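Local coordinates for protein type III Pentaketide Synthase (Neurospora crassa, PDB 3EUO) that probably acts as an acyltransferase of the chalcone and stilbene synthase family, building pentaketide chains as a fungal type III polyketide synthase, at residues A88-L98 with D203-S211. Numbering follows the deposited sequence.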
loop_
_atom_site.group_PDB
_atom_site.type_symbol
_atom_site.label_atom_id
_atom_site.label_comp_id
_atom_site.label_asym_id
_atom_site.label_seq_id
_atom_site.Cartn_x
_atom_site.Cartn_y
_atom_site.Cartn_z
ATOM N N ALA A 88 3.767 -12.025 16.085
ATOM C CA ALA A 88 2.654 -11.161 16.492
ATOM C C ALA A 88 1.334 -11.662 15.898
ATOM O O ALA A 88 0.323 -11.750 16.591
ATOM C CB ALA A 88 2.914 -9.717 16.065
ATOM N N SER A 89 1.366 -12.000 14.613
ATOM C CA SER A 89 0.200 -12.534 13.917
ATOM C C SER A 89 -0.247 -13.863 14.515
ATOM O O SER A 89 -1.449 -14.100 14.659
ATOM C CB SER A 89 0.497 -12.698 12.424
ATOM O OG SER A 89 0.777 -11.438 11.822
ATOM N N ARG A 90 0.722 -14.721 14.847
ATOM C CA ARG A 90 0.424 -16.010 15.472
ATOM C C ARG A 90 -0.327 -15.842 16.792
ATOM O O ARG A 90 -1.279 -16.570 17.064
ATOM C CB ARG A 90 1.700 -16.814 15.722
ATOM C CG ARG A 90 2.278 -17.487 14.488
ATOM C CD ARG A 90 3.379 -18.500 14.869
ATOM N NE ARG A 90 4.143 -18.955 13.704
ATOM C CZ ARG A 90 3.718 -19.859 12.818
ATOM N NH1 ARG A 90 2.521 -20.428 12.946
ATOM N NH2 ARG A 90 4.498 -20.194 11.795
ATOM N N LYS A 91 0.120 -14.892 17.609
ATOM C CA LYS A 91 -0.469 -14.684 18.932
ATOM C C LYS A 91 -1.863 -14.082 18.844
ATOM O O LYS A 91 -2.752 -14.441 19.617
ATOM C CB LYS A 91 0.449 -13.830 19.808
ATOM C CG LYS A 91 1.746 -14.554 20.184
ATOM C CD LYS A 91 2.548 -13.820 21.251
ATOM C CE LYS A 91 3.324 -12.650 20.694
ATOM N NZ LYS A 91 4.261 -12.071 21.726
ATOM N N ALA A 92 -2.048 -13.167 17.896
ATOM C CA ALA A 92 -3.364 -12.588 17.639
ATOM C C ALA A 92 -4.340 -13.675 17.200
ATOM O O ALA A 92 -5.446 -13.759 17.721
ATOM C CB ALA A 92 -3.271 -11.482 16.593
ATOM N N MET A 93 -3.913 -14.519 16.261
ATOM C CA MET A 93 -4.741 -15.637 15.781
ATOM C C MET A 93 -5.045 -16.624 16.908
ATOM O O MET A 93 -6.168 -17.111 17.023
ATOM C CB MET A 93 -4.078 -16.349 14.593
ATOM C CG MET A 93 -3.972 -15.493 13.318
ATOM S SD MET A 93 -2.973 -16.291 12.005
ATOM C CE MET A 93 -4.058 -17.645 11.563
ATOM N N ALA A 94 -4.044 -16.906 17.739
ATOM C CA ALA A 94 -4.204 -17.834 18.866
ATOM C C ALA A 94 -5.249 -17.348 19.862
ATOM O O ALA A 94 -6.088 -18.128 20.322
ATOM C CB ALA A 94 -2.861 -18.069 19.562
ATOM N N GLU A 95 -5.212 -16.056 20.185
ATOM C CA GLU A 95 -6.192 -15.480 21.097
ATOM C C GLU A 95 -7.592 -15.528 20.489
ATOM O O GLU A 95 -8.572 -15.744 21.203
ATOM C CB GLU A 95 -5.825 -14.047 21.479
ATOM C CG GLU A 95 -6.858 -13.388 22.405
ATOM C CD GLU A 95 -6.365 -12.110 23.050
ATOM O OE1 GLU A 95 -5.694 -11.303 22.369
ATOM O OE2 GLU A 95 -6.670 -11.903 24.247
ATOM N N ALA A 96 -7.673 -15.333 19.173
ATOM C CA ALA A 96 -8.948 -15.319 18.453
ATOM C C ALA A 96 -9.469 -16.735 18.201
ATOM O O ALA A 96 -10.595 -16.911 17.744
ATOM C CB ALA A 96 -8.808 -14.564 17.139
ATOM N N ARG A 97 -8.637 -17.726 18.511
ATOM C CA ARG A 97 -8.935 -19.139 18.274
ATOM C C ARG A 97 -9.245 -19.433 16.806
ATOM O O ARG A 97 -10.220 -20.122 16.468
ATOM C CB ARG A 97 -10.023 -19.628 19.235
ATOM C CG ARG A 97 -9.449 -19.877 20.610
ATOM C CD ARG A 97 -10.492 -19.922 21.705
ATOM N NE ARG A 97 -9.891 -20.343 22.975
ATOM C CZ ARG A 97 -9.083 -19.596 23.735
ATOM N NH1 ARG A 97 -8.745 -18.352 23.379
ATOM N NH2 ARG A 97 -8.604 -20.101 24.864
ATOM N N LEU A 98 -8.387 -18.890 15.946
ATOM C CA LEU A 98 -8.521 -19.033 14.503
ATOM C C LEU A 98 -7.353 -19.809 13.910
ATOM O O LEU A 98 -6.194 -19.576 14.253
ATOM C CB LEU A 98 -8.631 -17.658 13.826
ATOM C CG LEU A 98 -9.904 -16.848 14.107
ATOM C CD1 LEU A 98 -9.788 -15.458 13.527
ATOM C CD2 LEU A 98 -11.160 -17.542 13.577
ATOM N N ASP A 203 11.632 -0.401 16.928
ATOM C CA ASP A 203 11.218 -1.525 16.088
ATOM C C ASP A 203 10.172 -2.366 16.815
ATOM O O ASP A 203 10.284 -2.593 18.023
ATOM C CB ASP A 203 12.416 -2.424 15.739
ATOM C CG ASP A 203 13.586 -1.652 15.145
ATOM O OD1 ASP A 203 13.371 -0.544 14.609
ATOM O OD2 ASP A 203 14.725 -2.160 15.218
ATOM N N CYS A 204 9.169 -2.828 16.073
ATOM C CA CYS A 204 8.086 -3.621 16.646
ATOM C C CYS A 204 7.208 -4.207 15.559
ATOM O O CYS A 204 7.127 -3.668 14.457
ATOM C CB CYS A 204 7.206 -2.754 17.556
ATOM S SG CYS A 204 5.925 -3.658 18.482
ATOM N N ALA A 205 6.534 -5.306 15.884
ATOM C CA ALA A 205 5.415 -5.758 15.059
ATOM C C ALA A 205 4.234 -5.995 15.966
ATOM O O ALA A 205 4.394 -6.445 17.096
ATOM C CB ALA A 205 5.765 -7.017 14.290
ATOM N N SER A 206 3.044 -5.672 15.474
ATOM C CA SER A 206 1.833 -5.881 16.246
ATOM C C SER A 206 0.700 -6.220 15.304
ATOM O O SER A 206 0.702 -5.804 14.148
ATOM C CB SER A 206 1.490 -4.642 17.059
ATOM O OG SER A 206 1.314 -3.523 16.217
ATOM N N ALA A 207 -0.265 -6.985 15.803
ATOM C CA ALA A 207 -1.369 -7.446 14.971
ATOM C C ALA A 207 -2.653 -7.556 15.767
ATOM O O ALA A 207 -2.626 -7.764 16.982
ATOM C CB ALA A 207 -1.024 -8.792 14.335
ATOM N N VAL A 208 -3.773 -7.377 15.073
ATOM C CA VAL A 208 -5.085 -7.698 15.620
ATOM C C VAL A 208 -5.864 -8.533 14.610
ATOM O O VAL A 208 -5.584 -8.507 13.408
ATOM C CB VAL A 208 -5.920 -6.446 16.036
ATOM C CG1 VAL A 208 -5.156 -5.591 17.060
ATOM C CG2 VAL A 208 -6.331 -5.609 14.822
ATOM N N ILE A 209 -6.829 -9.295 15.115
ATOM C CA ILE A 209 -7.817 -9.927 14.262
ATOM C C ILE A 209 -9.094 -9.112 14.359
ATOM O O ILE A 209 -9.598 -8.885 15.463
ATOM C CB ILE A 209 -8.122 -11.378 14.697
ATOM C CG1 ILE A 209 -6.835 -12.224 14.687
ATOM C CG2 ILE A 209 -9.233 -11.953 13.817
ATOM C CD1 ILE A 209 -6.141 -12.308 13.309
ATOM N N LEU A 210 -9.576 -8.630 13.215
ATOM C CA LEU A 210 -10.885 -7.976 13.156
ATOM C C LEU A 210 -11.872 -8.914 12.488
ATOM O O LEU A 210 -11.659 -9.343 11.346
ATOM C CB LEU A 210 -10.834 -6.648 12.394
ATOM C CG LEU A 210 -12.085 -5.761 12.509
ATOM C CD1 LEU A 210 -12.266 -5.213 13.938
ATOM C CD2 LEU A 210 -12.031 -4.611 11.510
ATOM N N SER A 211 -12.947 -9.230 13.206
ATOM C CA SER A 211 -13.998 -10.109 12.702
ATOM C C SER A 211 -15.276 -9.327 12.437
ATOM O O SER A 211 -15.564 -8.354 13.140
ATOM C CB SER A 211 -14.287 -11.212 13.729
ATOM O OG SER A 211 -15.378 -12.019 13.306
#
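I209 packs on A92, M93 and A96 of the last turns of helix 70-96 and on L98 just beyond it, at one end of a helix-on-sheet contact in the thiolase-like fold. The helix lies against the large mixed sheet along strand 204-211; the axis of 88-96 passes 6.9 Å from that of the strand, the two running in roughly the same direction at 26°. The small methyls of A88, A92 and A207 suit so close an approach. A88 and A92, one turn apart, both direct their methyls at the strand: CB of A88 sits 3.7 Å from the carbonyl oxygen of A205, and CB of A92 lies 3.8 Å from that of A207. From the strand, the methyl of A207 rises between these two and already touches helix backbone, its CB 4.0 Å from CA of S89. S89 tolerates this buried setting because its hydroxyl bonds to the carbonyl of A85, one turn back.

Further along, the larger branched I209, which has the most surface covered in the contact, takes over from the alanines. With CG1 beside the backbone N and anti to the carbonyl carbon (chi1 -58°), I209 lays CG1 3.7 Å from the carbonyl oxygen of A92, while A96 CB touches the same carbon. An alanine here would remove both branches and would probably open a gap beside M93 CG and L98 CD1, costing each its contact with this strand. Beyond A96 a Schellman motif ends the helix: R97 takes a positive phi (57°), and the chain turns L98 back toward the strand. The two branches of I209 then divide their partners, CD1 meeting M93 CG at 3.9 Å and CG2 meeting L98 CD1 at 3.6 Å.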